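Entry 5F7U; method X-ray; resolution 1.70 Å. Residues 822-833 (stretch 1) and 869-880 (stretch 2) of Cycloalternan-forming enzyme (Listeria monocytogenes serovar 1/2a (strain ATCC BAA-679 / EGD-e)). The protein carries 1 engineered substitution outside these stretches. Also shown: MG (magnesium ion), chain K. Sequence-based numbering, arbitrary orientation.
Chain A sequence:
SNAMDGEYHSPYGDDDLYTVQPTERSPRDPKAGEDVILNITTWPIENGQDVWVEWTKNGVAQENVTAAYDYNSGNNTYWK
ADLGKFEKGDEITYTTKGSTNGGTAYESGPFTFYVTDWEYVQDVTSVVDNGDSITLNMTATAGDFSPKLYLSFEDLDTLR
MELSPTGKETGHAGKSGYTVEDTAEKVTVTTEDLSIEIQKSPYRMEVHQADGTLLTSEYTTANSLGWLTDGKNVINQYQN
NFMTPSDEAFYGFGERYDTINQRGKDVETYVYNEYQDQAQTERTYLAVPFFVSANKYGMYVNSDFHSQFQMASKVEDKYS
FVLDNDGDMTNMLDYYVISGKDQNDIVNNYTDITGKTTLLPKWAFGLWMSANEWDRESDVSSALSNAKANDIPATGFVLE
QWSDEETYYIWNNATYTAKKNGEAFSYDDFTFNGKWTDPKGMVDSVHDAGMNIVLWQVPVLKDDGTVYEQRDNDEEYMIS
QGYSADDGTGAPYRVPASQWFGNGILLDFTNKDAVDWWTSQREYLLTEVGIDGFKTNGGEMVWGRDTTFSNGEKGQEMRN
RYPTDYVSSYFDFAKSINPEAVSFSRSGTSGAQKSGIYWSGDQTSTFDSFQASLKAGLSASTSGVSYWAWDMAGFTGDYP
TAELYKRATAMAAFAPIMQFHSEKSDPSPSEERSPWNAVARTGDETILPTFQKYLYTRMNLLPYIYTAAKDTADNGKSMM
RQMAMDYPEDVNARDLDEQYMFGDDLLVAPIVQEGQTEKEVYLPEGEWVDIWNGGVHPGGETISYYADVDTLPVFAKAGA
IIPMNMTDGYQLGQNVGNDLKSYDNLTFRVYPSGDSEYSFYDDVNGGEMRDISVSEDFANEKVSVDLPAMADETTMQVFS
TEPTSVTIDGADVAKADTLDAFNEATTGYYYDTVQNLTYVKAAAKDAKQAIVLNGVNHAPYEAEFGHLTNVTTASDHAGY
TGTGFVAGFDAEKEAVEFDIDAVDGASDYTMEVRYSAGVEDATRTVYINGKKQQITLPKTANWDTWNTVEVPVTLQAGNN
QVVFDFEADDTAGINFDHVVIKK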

# COMPACT_ATOMS: atom_id res chain seq x y z
N SER A 822 20.66 19.32 -4.29
CA SER A 822 21.98 18.99 -3.71
C SER A 822 21.84 18.25 -2.39
O SER A 822 20.79 18.31 -1.75
N TYR A 823 22.91 17.56 -1.99
CA TYR A 823 22.99 17.01 -0.65
C TYR A 823 23.76 17.97 0.23
O TYR A 823 24.57 18.77 -0.27
N ASP A 824 23.56 17.86 1.53
CA ASP A 824 24.41 18.52 2.50
C ASP A 824 25.66 17.61 2.62
O ASP A 824 26.61 17.78 1.84
N ASN A 825 25.61 16.64 3.54
CA ASN A 825 26.64 15.58 3.63
C ASN A 825 26.06 14.24 3.21
O ASN A 825 25.29 13.61 3.98
N LEU A 826 26.39 13.80 2.01
CA LEU A 826 25.91 12.48 1.55
C LEU A 826 26.65 11.42 2.37
O LEU A 826 27.89 11.43 2.42
N THR A 827 25.88 10.54 2.99
CA THR A 827 26.35 9.63 4.04
C THR A 827 25.80 8.24 3.77
O THR A 827 24.69 8.11 3.27
N PHE A 828 26.60 7.20 4.05
CA PHE A 828 26.09 5.83 3.95
C PHE A 828 26.29 5.14 5.29
O PHE A 828 27.43 4.95 5.72
N ARG A 829 25.17 4.80 5.92
CA ARG A 829 25.16 4.04 7.16
C ARG A 829 25.26 2.56 6.82
O ARG A 829 24.49 2.06 6.00
N VAL A 830 26.22 1.86 7.44
CA VAL A 830 26.58 0.49 7.08
C VAL A 830 26.58 -0.38 8.32
O VAL A 830 27.23 -0.03 9.32
N TYR A 831 25.86 -1.50 8.25
CA TYR A 831 25.86 -2.52 9.30
C TYR A 831 26.53 -3.76 8.72
O TYR A 831 25.84 -4.61 8.13
N PRO A 832 27.88 -3.86 8.86
CA PRO A 832 28.59 -4.93 8.15
C PRO A 832 28.15 -6.32 8.58
O PRO A 832 28.03 -6.61 9.77
N SER A 833 27.90 -7.16 7.58
CA SER A 833 27.55 -8.57 7.77
C SER A 833 27.82 -9.31 6.48
O SER A 833 27.06 -9.18 5.53
N ALA A 869 32.85 5.70 -8.42
CA ALA A 869 32.98 7.13 -8.71
C ALA A 869 31.73 7.86 -8.17
O ALA A 869 30.61 7.36 -8.32
N MET A 870 31.95 9.00 -7.51
CA MET A 870 30.86 9.81 -6.95
C MET A 870 31.05 11.26 -7.37
O MET A 870 32.18 11.69 -7.63
N ALA A 871 29.96 12.02 -7.41
CA ALA A 871 30.02 13.43 -7.73
C ALA A 871 30.16 14.29 -6.48
O ALA A 871 30.41 15.49 -6.57
N ASP A 872 30.00 13.67 -5.32
CA ASP A 872 30.02 14.37 -4.03
C ASP A 872 31.02 13.72 -3.10
O ASP A 872 31.29 12.52 -3.21
N GLU A 873 31.53 14.51 -2.16
CA GLU A 873 32.15 13.99 -0.94
C GLU A 873 31.19 12.99 -0.28
O GLU A 873 29.98 13.17 -0.32
N THR A 874 31.74 11.91 0.25
CA THR A 874 30.91 10.90 0.90
C THR A 874 31.42 10.64 2.31
O THR A 874 32.61 10.67 2.55
N THR A 875 30.49 10.35 3.23
CA THR A 875 30.84 9.94 4.58
C THR A 875 30.24 8.57 4.84
O THR A 875 29.02 8.41 4.75
N MET A 876 31.07 7.59 5.14
CA MET A 876 30.56 6.31 5.64
C MET A 876 30.33 6.43 7.15
O MET A 876 31.17 7.01 7.86
N GLN A 877 29.24 5.86 7.64
CA GLN A 877 29.10 5.62 9.07
C GLN A 877 28.98 4.12 9.28
O GLN A 877 27.92 3.52 9.08
N VAL A 878 30.09 3.51 9.70
CA VAL A 878 30.18 2.05 9.80
C VAL A 878 30.00 1.62 11.25
O VAL A 878 30.75 2.06 12.13
N PHE A 879 29.04 0.72 11.48
CA PHE A 879 28.78 0.16 12.82
C PHE A 879 29.92 -0.80 13.15
O PHE A 879 30.07 -1.84 12.48
N SER A 880 30.75 -0.45 14.12
CA SER A 880 31.94 -1.25 14.48
C SER A 880 32.60 -0.68 15.70
O SER A 880 32.27 0.42 16.13

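The two strands, 825-830 and 874-879, run parallel in register, so side chains of paired residues rise on the same face of the sheet, and each face has its own chemistry. L826, F828, V830, T874, M876 and V878 share the apolar face. At its centre M876, in an all-m conformation (m, m, m), curls back toward the neighbouring strand: its CE lies 3.7 Å from F828 CB and 3.4 Å from V830 CG2. One flexible side chain thus fills the space beside two residues of the other strand. F828 (chi1 m) offers its ring edge in the other direction, where T874 CG2 is 4.1 Å from CE1 and M870 CE is 3.9 Å from CZ. M870, from the loop before the strand and also m throughout, points toward stretch 1 and carries that same CE to 3.7 Å from L826 CD2. L826 is t, p; V830 and V878 are both t.

Past the strand of stretch 1, P832 continues the apolar packing, its CG 3.6 Å from V878 CG1. Y831 (m) starts away from stretch 2, yet its ring returns, with CD1 3.6 Å from F879 CB. The Y831 and F879 rings meet obliquely, planes at 56°, and F879 is t.

The opposite face carries T827, R829, T875 and Q877, and its rule is polar pairing over methyl and methylene contacts. T827 CG2 rests 3.7 Å from Q877 CG, while T827 OG1 bonds back to N825 O at 3.0 Å within its own stretch. Q877 (m, t) extends until OE1 accepts two hydrogen bonds from R829, from NE at 2.8 Å and from NH1 at 3.1 Å. The t, p, p path of R829 brings the edge of its guanidinium to that oxygen; R829 NH2 also donates to Y831 OH, 2.9 Å away, tying the arginine to the aromatic pair.

Toward the N-terminal end, water takes over. Water 5 donates to L826 O at 2.8 Å and lies 2.8 Å from T875 OG1. Water 3 bridges carboxylate and amide, 2.6 Å from E873 OE2 and 2.8 Å from N825 OD1, across a gap the side chains leave open. D872 (m) sets OD2 at the Y823 ring edge, 3.6 Å from CD2, while its OD1 accepts from water 1 at 2.7 Å, which in turn accepts from Y823 N at 2.9 Å. The magnesium binds Y823 O and D824 O, each at 2.2 Å; D872 reaches it through water 6, which is 2.1 Å from MG and donates to D872 OD1 at 3.0 Å.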

# COMPACT_ATOMS: atom_id res chain seq x y z
CB SER A 822 22.81 20.27 -3.50
OG SER A 822 22.20 21.08 -2.50
CB TYR A 823 23.73 15.66 -0.63
CG TYR A 823 23.19 14.63 -1.61
CD1 TYR A 823 21.92 14.05 -1.44
CD2 TYR A 823 23.94 14.24 -2.72
CE1 TYR A 823 21.43 13.12 -2.34
CE2 TYR A 823 23.46 13.29 -3.63
CZ TYR A 823 22.20 12.73 -3.43
OH TYR A 823 21.69 11.82 -4.34
CB ASP A 824 23.65 18.77 3.80
CG ASP A 824 24.42 19.64 4.80
OD1 ASP A 824 25.64 19.87 4.62
OD2 ASP A 824 23.81 20.08 5.78
CB ASN A 825 27.21 15.48 5.04
CG ASN A 825 27.90 16.75 5.50
OD1 ASN A 825 28.60 17.40 4.73
ND2 ASN A 825 27.71 17.10 6.76
CB LEU A 826 26.15 12.29 0.06
CG LEU A 826 25.81 10.95 -0.59
CD1 LEU A 826 24.32 10.66 -0.52
CD2 LEU A 826 26.28 11.02 -2.04
CB THR A 827 25.91 10.14 5.43
OG1 THR A 827 26.43 11.45 5.65
CG2 THR A 827 26.41 9.23 6.57
CB PHE A 828 26.79 5.03 2.84
CG PHE A 828 26.55 5.58 1.47
CD1 PHE A 828 27.34 6.62 0.98
CD2 PHE A 828 25.51 5.08 0.67
CE1 PHE A 828 27.11 7.16 -0.29
CE2 PHE A 828 25.30 5.60 -0.61
CZ PHE A 828 26.08 6.65 -1.07
CB ARG A 829 23.87 4.34 7.93
CG ARG A 829 23.67 3.62 9.26
CD ARG A 829 24.62 4.08 10.36
NE ARG A 829 24.34 5.42 10.87
CZ ARG A 829 23.41 5.73 11.77
NH1 ARG A 829 23.30 6.99 12.19
NH2 ARG A 829 22.59 4.78 12.25
CB VAL A 830 27.99 0.44 6.40
CG1 VAL A 830 28.41 -1.00 6.11
CG2 VAL A 830 27.98 1.26 5.10
CB TYR A 831 24.41 -2.78 9.79
CG TYR A 831 23.81 -1.54 10.42
CD1 TYR A 831 24.05 -1.23 11.76
CD2 TYR A 831 23.06 -0.66 9.66
CE1 TYR A 831 23.53 -0.08 12.34
CE2 TYR A 831 22.52 0.50 10.22
CZ TYR A 831 22.78 0.78 11.56
OH TYR A 831 22.28 1.92 12.13
CB PRO A 832 30.06 -4.70 8.54
CG PRO A 832 30.14 -3.32 9.07
CD PRO A 832 28.79 -3.04 9.68
CB SER A 833 26.08 -8.73 8.14
OG SER A 833 25.82 -10.11 8.36
CB ALA A 869 33.11 7.34 -10.21
CB MET A 870 30.83 9.74 -5.41
CG MET A 870 30.68 8.35 -4.81
SD MET A 870 29.07 7.57 -5.11
CE MET A 870 28.04 8.44 -3.93
CB ALA A 871 28.78 13.84 -8.52
CB ASP A 872 28.65 14.29 -3.36
CG ASP A 872 27.54 14.92 -4.17
OD1 ASP A 872 27.37 16.15 -4.08
OD2 ASP A 872 26.83 14.20 -4.89
CB GLU A 873 32.41 15.17 -0.00
CG GLU A 873 32.92 14.89 1.40
CD GLU A 873 33.19 16.19 2.14
OE1 GLU A 873 34.22 16.83 1.84
OE2 GLU A 873 32.37 16.60 2.99
CB THR A 874 30.88 9.57 0.11
OG1 THR A 874 32.21 9.15 -0.16
CG2 THR A 874 30.14 9.71 -1.21
CB THR A 875 30.33 10.94 5.64
OG1 THR A 875 30.87 12.25 5.39
CG2 THR A 875 30.73 10.49 7.05
CB MET A 876 31.55 5.15 5.39
CG MET A 876 32.04 4.97 3.96
SD MET A 876 30.76 4.74 2.71
CE MET A 876 29.99 3.23 3.26
CB GLN A 877 27.87 6.32 9.67
CG GLN A 877 27.92 7.84 9.67
CD GLN A 877 26.72 8.47 10.35
OE1 GLN A 877 25.62 7.89 10.40
NE2 GLN A 877 26.92 9.68 10.89
CB VAL A 878 31.55 1.53 9.27
CG1 VAL A 878 31.56 0.01 9.19
CG2 VAL A 878 31.88 2.13 7.91
CB PHE A 879 27.42 -0.55 12.81
CG PHE A 879 26.88 -0.92 14.17
CD1 PHE A 879 26.68 0.04 15.18
CD2 PHE A 879 26.47 -2.25 14.42
CE1 PHE A 879 26.12 -0.31 16.41
CE2 PHE A 879 25.93 -2.60 15.66
CZ PHE A 879 25.74 -1.64 16.65
CB SER A 880 32.98 -1.26 13.34
OG SER A 880 33.69 -0.02 13.28
MG MG K . 26.75 18.85 -0.08
O HOH W 1 25.20 17.79 -3.76
O HOH W 2 28.34 15.23 0.42
O HOH W 3 29.86 16.20 2.57
O HOH W 4 31.64 18.80 4.61
O HOH W 5 29.65 13.46 3.18
O HOH W 6 27.28 17.14 -1.22
O HOH W 7 29.34 18.90 0.11
O HOH W 8 26.52 20.02 -2.21